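Local coordinates for Glyoxalase/bleomycin resistance protein/dioxygenase (Nocardioides sp., PDB 4MYM), which is of unknown specific activity but belongs to the glyoxalase/bleomycin resistance/dioxygenase superfamily, whose members typically use paired beta-alpha-beta-beta-beta modules to bind metals or small molecules, at residues Thr38-Leu41 against Glu42-Val45; Ser44-Phe47 against Tyr48-Leu52; Gln79-Arg82 against Glu83-Val87. One frame throughout, in Å; residues are numbered along the deposited sequence.

Contact 1: Thr38-Leu41 against Glu42-Val45; sequences THDL and EASV
Asp-40 and Ala-43 meet through a capping bond: Ala-43 N donates to Asp-40 OD1 over 3.2 Å, reaching the oxygen from above the carboxylate, 62° out of its plane. With CG anti to the backbone N (chi1 -176°), the carboxylate lies over the first helical turn, where Ala-43 CB also packs against Asp-40 CG. A water accepts from Glu-42 N and donates to Asp-40 OD1, tying a second N-H of that turn to the same oxygen.

Among main-chain bonds, Val-45 N donates to Leu-41 O at 2.8 Å, and Ser-44 N to Asp-40 O at 3.1 Å.

Two hydroxyls link the strand end to the helix: Thr-38 OG1 and Ser-44 OG lie 2.8 Å apart in a hydrogen bond, and a second water joins Ser-44 OG to Asp-40 O.

Across the two segments, Leu-41 CD1 lies 4.0 Å from Val-45 CG2, and both side chains also touch Leu-75 of strand 72-77. Glu-42 OE2 passes 3.7 Å from Leu-41 CD2 and is held by a salt bridge to Arg-59.

The Asp-40 OD1 bond to Ala-43 N makes Asp-40 the N-cap of helix 41-51, in the beta-alpha turn between strand 33-38 and that helix.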
loop_
_atom_site.group_PDB
_atom_site.type_symbol
_atom_site.label_atom_id
_atom_site.label_comp_id
_atom_site.label_asym_id
_atom_site.label_seq_id
_atom_site.Cartn_x
_atom_site.Cartn_y
_atom_site.Cartn_z
ATOM N N THR A 38 -5.697 3.549 10.960
ATOM C CA THR A 38 -5.457 4.690 11.831
ATOM C C THR A 38 -6.097 4.480 13.216
ATOM O O THR A 38 -6.969 3.604 13.392
ATOM C CB THR A 38 -5.947 6.013 11.184
ATOM O OG1 THR A 38 -5.481 7.136 11.950
ATOM C CG2 THR A 38 -7.460 6.062 11.084
ATOM N N HIS A 39 -5.613 5.256 14.188
ATOM C CA HIS A 39 -6.198 5.330 15.531
ATOM C C HIS A 39 -6.648 6.750 15.875
ATOM O O HIS A 39 -7.119 7.013 16.981
ATOM C CB HIS A 39 -5.192 4.826 16.565
ATOM C CG HIS A 39 -4.684 3.459 16.261
ATOM N ND1 HIS A 39 -5.432 2.323 16.478
ATOM C CD2 HIS A 39 -3.522 3.043 15.707
ATOM C CE1 HIS A 39 -4.742 1.265 16.095
ATOM N NE2 HIS A 39 -3.586 1.676 15.609
ATOM N N ASP A 40 -6.507 7.657 14.917
ATOM C CA ASP A 40 -6.920 9.042 15.085
ATOM C C ASP A 40 -7.089 9.587 13.688
ATOM O O ASP A 40 -6.159 10.153 13.106
ATOM C CB ASP A 40 -5.880 9.835 15.883
ATOM C CG ASP A 40 -6.318 11.280 16.173
ATOM O OD1 ASP A 40 -7.222 11.836 15.491
ATOM O OD2 ASP A 40 -5.722 11.866 17.091
ATOM N N LEU A 41 -8.285 9.378 13.144
ATOM C CA LEU A 41 -8.560 9.697 11.749
ATOM C C LEU A 41 -8.275 11.170 11.444
ATOM O O LEU A 41 -7.613 11.478 10.460
ATOM C CB LEU A 41 -10.006 9.338 11.393
ATOM C CG LEU A 41 -10.481 9.735 9.995
ATOM C CD1 LEU A 41 -9.737 8.936 8.931
ATOM C CD2 LEU A 41 -11.985 9.535 9.868
ATOM N N GLU A 42 -8.762 12.084 12.282
ATOM C CA GLU A 42 -8.631 13.511 11.963
ATOM C C GLU A 42 -7.183 13.988 11.941
ATOM O O GLU A 42 -6.823 14.801 11.101
ATOM C CB GLU A 42 -9.503 14.385 12.883
ATOM C CG GLU A 42 -11.001 14.154 12.700
ATOM C CD GLU A 42 -11.426 14.070 11.242
ATOM O OE1 GLU A 42 -11.019 14.944 10.448
ATOM O OE2 GLU A 42 -12.159 13.121 10.882
ATOM N N ALA A 43 -6.350 13.463 12.831
ATOM C CA ALA A 43 -4.923 13.793 12.826
ATOM C C ALA A 43 -4.235 13.215 11.579
ATOM O O ALA A 43 -3.381 13.869 10.972
ATOM C CB ALA A 43 -4.251 13.291 14.099
ATOM N N SER A 44 -4.615 11.998 11.197
ATOM C CA SER A 44 -4.125 11.400 9.960
ATOM C C SER A 44 -4.552 12.219 8.750
ATOM O O SER A 44 -3.726 12.554 7.928
ATOM C CB SER A 44 -4.601 9.946 9.820
ATOM O OG SER A 44 -3.896 9.101 10.710
ATOM N N VAL A 45 -5.829 12.571 8.655
ATOM C CA VAL A 45 -6.303 13.390 7.536
ATOM C C VAL A 45 -5.482 14.696 7.450
ATOM O O VAL A 45 -5.059 15.089 6.374
ATOM C CB VAL A 45 -7.823 13.697 7.644
ATOM C CG1 VAL A 45 -8.247 14.815 6.697
ATOM C CG2 VAL A 45 -8.642 12.437 7.388
HETATM O O HOH W 1 -3.396 9.415 13.335
HETATM O O HOH W 2 -10.042 11.643 14.824
#

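Contact 2: Ser44-Phe47 against Tyr48-Leu52; sequences SVEF and YTTKL
The C-terminal half of helix 41-51, which packs on the sheet 33-38/72-77/63-66/56-60, brings together residues one to five positions apart. Phe-47 and Tyr-48 form a T-shaped pair: the edge of Phe-47 is turned to the face of Tyr-48, with ring centroids 5.0 Å apart and planes at 76°. Phe-47 CD1 makes the touch, 3.7 Å from Tyr-48 CD1 and off-centre over that face. The geometry follows from different first torsions, Phe-47 CG being anti to its backbone N (chi1 179°) and Tyr-48 CG anti to its carbonyl carbon (chi1 -58°).

The phenylalanine ring has further neighbours. Lys-51 CG lies over one face, 4.1 Å from Phe-47 CD2, and Leu-52 CD1 approaches Phe-47 CE1 to 3.9 Å. Tyr-48 is buried against Leu-73 and Leu-75 of strand 72-77, and its OH is hydrogen-bonded to Glu-147.

Two threonines turn their hydroxyls back onto the helix. Thr-49 OG1 donates to Val-45 O at 2.7 Å, and Thr-50 OG1 donates to Glu-46 O at 2.7 Å; each carbonyl also accepts the amide N-H of the same threonine, from the opposite face of its plane. Both oxygens are thus gripped by two donors. Thr-50 CG2 meanwhile sits 3.3 Å from Glu-46 OE2.

Toward the end the helix relaxes: Lys-51 N still donates to Phe-47 O, at a more bent angle, while Leu-52 N to Tyr-48 O is weak at 3.4 Å, in keeping with the wider pi-type turn at 48-51. This is the C-terminal end of an amphipathic helix that joins strand 33-38 to strand 56-60, with a pi-type turn before the chain leaves it.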
loop_
_atom_site.group_PDB
_atom_site.type_symbol
_atom_site.label_atom_id
_atom_site.label_comp_id
_atom_site.label_asym_id
_atom_site.label_seq_id
_atom_site.Cartn_x
_atom_site.Cartn_y
_atom_site.Cartn_z
ATOM N N SER A 44 -4.615 11.998 11.197
ATOM C CA SER A 44 -4.125 11.400 9.960
ATOM C C SER A 44 -4.552 12.219 8.750
ATOM O O SER A 44 -3.726 12.554 7.928
ATOM C CB SER A 44 -4.601 9.946 9.820
ATOM O OG SER A 44 -3.896 9.101 10.710
ATOM N N VAL A 45 -5.829 12.571 8.655
ATOM C CA VAL A 45 -6.303 13.390 7.536
ATOM C C VAL A 45 -5.482 14.696 7.450
ATOM O O VAL A 45 -5.059 15.089 6.374
ATOM C CB VAL A 45 -7.823 13.697 7.644
ATOM C CG1 VAL A 45 -8.247 14.815 6.697
ATOM C CG2 VAL A 45 -8.642 12.437 7.388
ATOM N N GLU A 46 -5.241 15.333 8.587
ATOM C CA GLU A 46 -4.441 16.563 8.635
ATOM C C GLU A 46 -3.027 16.366 8.054
ATOM O O GLU A 46 -2.543 17.194 7.273
ATOM C CB GLU A 46 -4.372 17.064 10.085
ATOM C CG GLU A 46 -3.535 18.319 10.314
ATOM C CD GLU A 46 -4.112 19.570 9.660
ATOM O OE1 GLU A 46 -5.285 19.552 9.194
ATOM O OE2 GLU A 46 -3.379 20.588 9.616
ATOM N N PHE A 47 -2.386 15.256 8.409
ATOM C CA PHE A 47 -1.038 14.942 7.915
ATOM C C PHE A 47 -0.990 14.791 6.387
ATOM O O PHE A 47 -0.206 15.460 5.713
ATOM C CB PHE A 47 -0.514 13.668 8.606
ATOM C CG PHE A 47 0.863 13.240 8.159
ATOM C CD1 PHE A 47 1.030 12.438 7.045
ATOM C CD2 PHE A 47 1.999 13.629 8.873
ATOM C CE1 PHE A 47 2.292 12.043 6.626
ATOM C CE2 PHE A 47 3.265 13.234 8.464
ATOM C CZ PHE A 47 3.413 12.434 7.339
ATOM N N TYR A 48 -1.846 13.933 5.822
ATOM C CA TYR A 48 -1.734 13.634 4.390
ATOM C C TYR A 48 -2.145 14.792 3.507
ATOM O O TYR A 48 -1.573 14.968 2.426
ATOM C CB TYR A 48 -2.492 12.352 4.010
ATOM C CG TYR A 48 -1.972 11.181 4.803
ATOM C CD1 TYR A 48 -0.761 10.561 4.472
ATOM C CD2 TYR A 48 -2.653 10.742 5.934
ATOM C CE1 TYR A 48 -0.266 9.508 5.235
ATOM C CE2 TYR A 48 -2.175 9.697 6.697
ATOM C CZ TYR A 48 -0.990 9.092 6.353
ATOM O OH TYR A 48 -0.557 8.064 7.137
ATOM N N THR A 49 -3.126 15.571 3.968
ATOM C CA THR A 49 -3.582 16.756 3.245
ATOM C C THR A 49 -2.563 17.898 3.319
ATOM O O THR A 49 -2.074 18.360 2.292
ATOM C CB THR A 49 -4.943 17.262 3.761
ATOM O OG1 THR A 49 -4.882 17.478 5.178
ATOM C CG2 THR A 49 -6.032 16.243 3.461
ATOM N N THR A 50 -2.228 18.341 4.525
ATOM C CA THR A 50 -1.385 19.545 4.663
ATOM C C THR A 50 0.100 19.288 4.390
ATOM O O THR A 50 0.776 20.149 3.828
ATOM C CB THR A 50 -1.535 20.202 6.042
ATOM O OG1 THR A 50 -0.911 19.378 7.024
ATOM C CG2 THR A 50 -3.011 20.407 6.385
ATOM N N LYS A 51 0.609 18.114 4.764
ATOM C CA LYS A 51 2.038 17.819 4.586
ATOM C C LYS A 51 2.350 17.221 3.232
ATOM O O LYS A 51 3.361 17.576 2.621
ATOM C CB LYS A 51 2.561 16.871 5.660
ATOM C CG LYS A 51 2.235 17.266 7.086
ATOM C CD LYS A 51 2.944 18.527 7.498
ATOM C CE LYS A 51 2.781 18.798 8.991
ATOM N NZ LYS A 51 3.281 17.670 9.814
ATOM N N LEU A 52 1.511 16.294 2.761
ATOM C CA LEU A 52 1.790 15.607 1.498
ATOM C C LEU A 52 0.911 16.010 0.309
ATOM O O LEU A 52 1.138 15.520 -0.789
ATOM C CB LEU A 52 1.721 14.086 1.692
ATOM C CG LEU A 52 2.648 13.500 2.747
ATOM C CD1 LEU A 52 2.539 11.986 2.750
ATOM C CD2 LEU A 52 4.087 13.951 2.483
#

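Contact 3: Gln79-Arg82 against Glu83-Val87; sequences QLIR and ETTGV
Thr-85 OG1 works in both directions: it donates to Ile-81 O at 2.6 Å and accepts from Val-87 N at 3.0 Å. Thr-84 OG1 likewise donates to Leu-80 O, also at 2.6 Å, so two consecutive threonines each double the helical bond to the residue four back. In both cases the hydroxyl sits between the backbone N and the carbonyl carbon (chi1 56° for Thr-84 and 66° for Thr-85), which brings it back to the carbonyl from the face opposite to the threonine's own N-H.

The bond from Val-87 N makes an ST turn, which carries the chain out of helix 78-85. Gly-86, with positive phi, makes the exit, its N donating to Arg-82 O from well above the carbonyl plane. Just beyond, Val-87 CB packs 3.8 Å from Ile-81 CG2, and Val-87 O comes within 3.2 Å of Arg-82 CG. Arg-82 NH1 bonds to Ala-89 O, while its guanidinium lays one face over Gln-79 CA.

At the surface Gln-79 NE2 makes a weak bond of 3.4 Å to Glu-83 OE2, the amide and carboxylate planes standing 87° apart. This end of helix 78-85 packs against the second subunit, with Phe-148, Trp-134, Tyr-140 and Tyr-126 of that subunit on Ile-81, Thr-84, Thr-85 and Val-87 respectively.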
loop_
_atom_site.group_PDB
_atom_site.type_symbol
_atom_site.label_atom_id
_atom_site.label_comp_id
_atom_site.label_asym_id
_atom_site.label_seq_id
_atom_site.Cartn_x
_atom_site.Cartn_y
_atom_site.Cartn_z
ATOM N N GLN A 79 -10.745 0.523 15.253
ATOM C CA GLN A 79 -11.904 0.059 16.032
ATOM C C GLN A 79 -13.098 -0.231 15.118
ATOM O O GLN A 79 -13.736 -1.285 15.240
ATOM C CB GLN A 79 -12.285 1.084 17.104
ATOM C CG GLN A 79 -13.337 0.596 18.094
ATOM C CD GLN A 79 -13.478 1.502 19.320
ATOM O OE1 GLN A 79 -12.525 2.166 19.745
ATOM N NE2 GLN A 79 -14.671 1.518 19.902
ATOM N N LEU A 80 -13.375 0.687 14.192
ATOM C CA LEU A 80 -14.446 0.478 13.203
ATOM C C LEU A 80 -14.256 -0.746 12.310
ATOM O O LEU A 80 -15.228 -1.464 12.021
ATOM C CB LEU A 80 -14.666 1.719 12.329
ATOM C CG LEU A 80 -15.859 2.615 12.691
ATOM C CD1 LEU A 80 -16.102 3.591 11.567
ATOM C CD2 LEU A 80 -17.143 1.837 12.952
ATOM N N ILE A 81 -13.022 -0.984 11.867
ATOM C CA ILE A 81 -12.708 -2.195 11.104
ATOM C C ILE A 81 -13.086 -3.434 11.917
ATOM O O ILE A 81 -13.772 -4.327 11.415
ATOM C CB ILE A 81 -11.216 -2.281 10.735
ATOM C CG1 ILE A 81 -10.847 -1.166 9.737
ATOM C CG2 ILE A 81 -10.876 -3.646 10.130
ATOM C CD1 ILE A 81 -9.351 -0.976 9.579
ATOM N N ARG A 82 -12.642 -3.484 13.172
ATOM C CA ARG A 82 -12.950 -4.629 14.039
ATOM C C ARG A 82 -14.462 -4.807 14.166
ATOM O O ARG A 82 -14.980 -5.903 13.951
ATOM C CB ARG A 82 -12.290 -4.494 15.427
ATOM C CG ARG A 82 -10.801 -4.850 15.452
ATOM C CD ARG A 82 -10.227 -5.052 16.858
ATOM N NE ARG A 82 -10.395 -3.860 17.691
ATOM C CZ ARG A 82 -9.675 -2.735 17.590
ATOM N NH1 ARG A 82 -8.707 -2.614 16.676
ATOM N NH2 ARG A 82 -9.934 -1.704 18.406
ATOM N N GLU A 83 -15.157 -3.718 14.460
ATOM C CA GLU A 83 -16.586 -3.773 14.743
ATOM C C GLU A 83 -17.437 -4.130 13.520
ATOM O O GLU A 83 -18.455 -4.806 13.656
ATOM C CB GLU A 83 -17.046 -2.442 15.325
ATOM C CG GLU A 83 -16.461 -2.164 16.705
ATOM C CD GLU A 83 -16.842 -0.804 17.257
ATOM O OE1 GLU A 83 -17.108 0.135 16.469
ATOM O OE2 GLU A 83 -16.857 -0.667 18.498
ATOM N N THR A 84 -17.021 -3.693 12.329
ATOM C CA THR A 84 -17.868 -3.847 11.143
ATOM C C THR A 84 -17.498 -5.042 10.302
ATOM O O THR A 84 -18.337 -5.525 9.550
ATOM C CB THR A 84 -17.799 -2.624 10.215
ATOM O OG1 THR A 84 -16.440 -2.380 9.854
ATOM C CG2 THR A 84 -18.384 -1.400 10.879
ATOM N N THR A 85 -16.239 -5.484 10.368
ATOM C CA THR A 85 -15.771 -6.592 9.542
ATOM C C THR A 85 -15.297 -7.791 10.339
ATOM O O THR A 85 -15.141 -8.858 9.776
ATOM C CB THR A 85 -14.581 -6.196 8.626
ATOM O OG1 THR A 85 -13.426 -5.896 9.422
ATOM C CG2 THR A 85 -14.944 -5.006 7.740
ATOM N N GLY A 86 -14.993 -7.611 11.626
ATOM C CA GLY A 86 -14.355 -8.671 12.403
ATOM C C GLY A 86 -12.869 -8.867 12.111
ATOM O O GLY A 86 -12.239 -9.761 12.664
ATOM N N VAL A 87 -12.282 -8.048 11.238
ATOM C CA VAL A 87 -10.853 -8.139 10.997
ATOM C C VAL A 87 -10.166 -7.553 12.229
ATOM O O VAL A 87 -10.493 -6.435 12.636
ATOM C CB VAL A 87 -10.409 -7.358 9.733
ATOM C CG1 VAL A 87 -8.893 -7.302 9.624
ATOM C CG2 VAL A 87 -10.999 -8.000 8.500
#

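Contact 1 covers the strand end, the loop and the first turn of helix 41-51, and contact 2 its remainder; they share Ser-44 and Val-45, with centres 9 Å apart. Contact 3, on the separate helix 78-85, is the most peripheral, its centre about 22 Å from the chain centre, against 16 and 14 Å. Ser-44, Val-45, Tyr-48, Ile-81, Thr-85 and Val-87 are buried, whereas Asp-40, Glu-46, Gln-79 and Glu-83 lie at the surface. Chemistry follows place: a carboxylate and waters serve the helix start in contact 1, aromatic packing marks contact 2, and glycine ends the helix in contact 3. Threonine hydroxyls bonded to carbonyls recur in contacts 2 and 3.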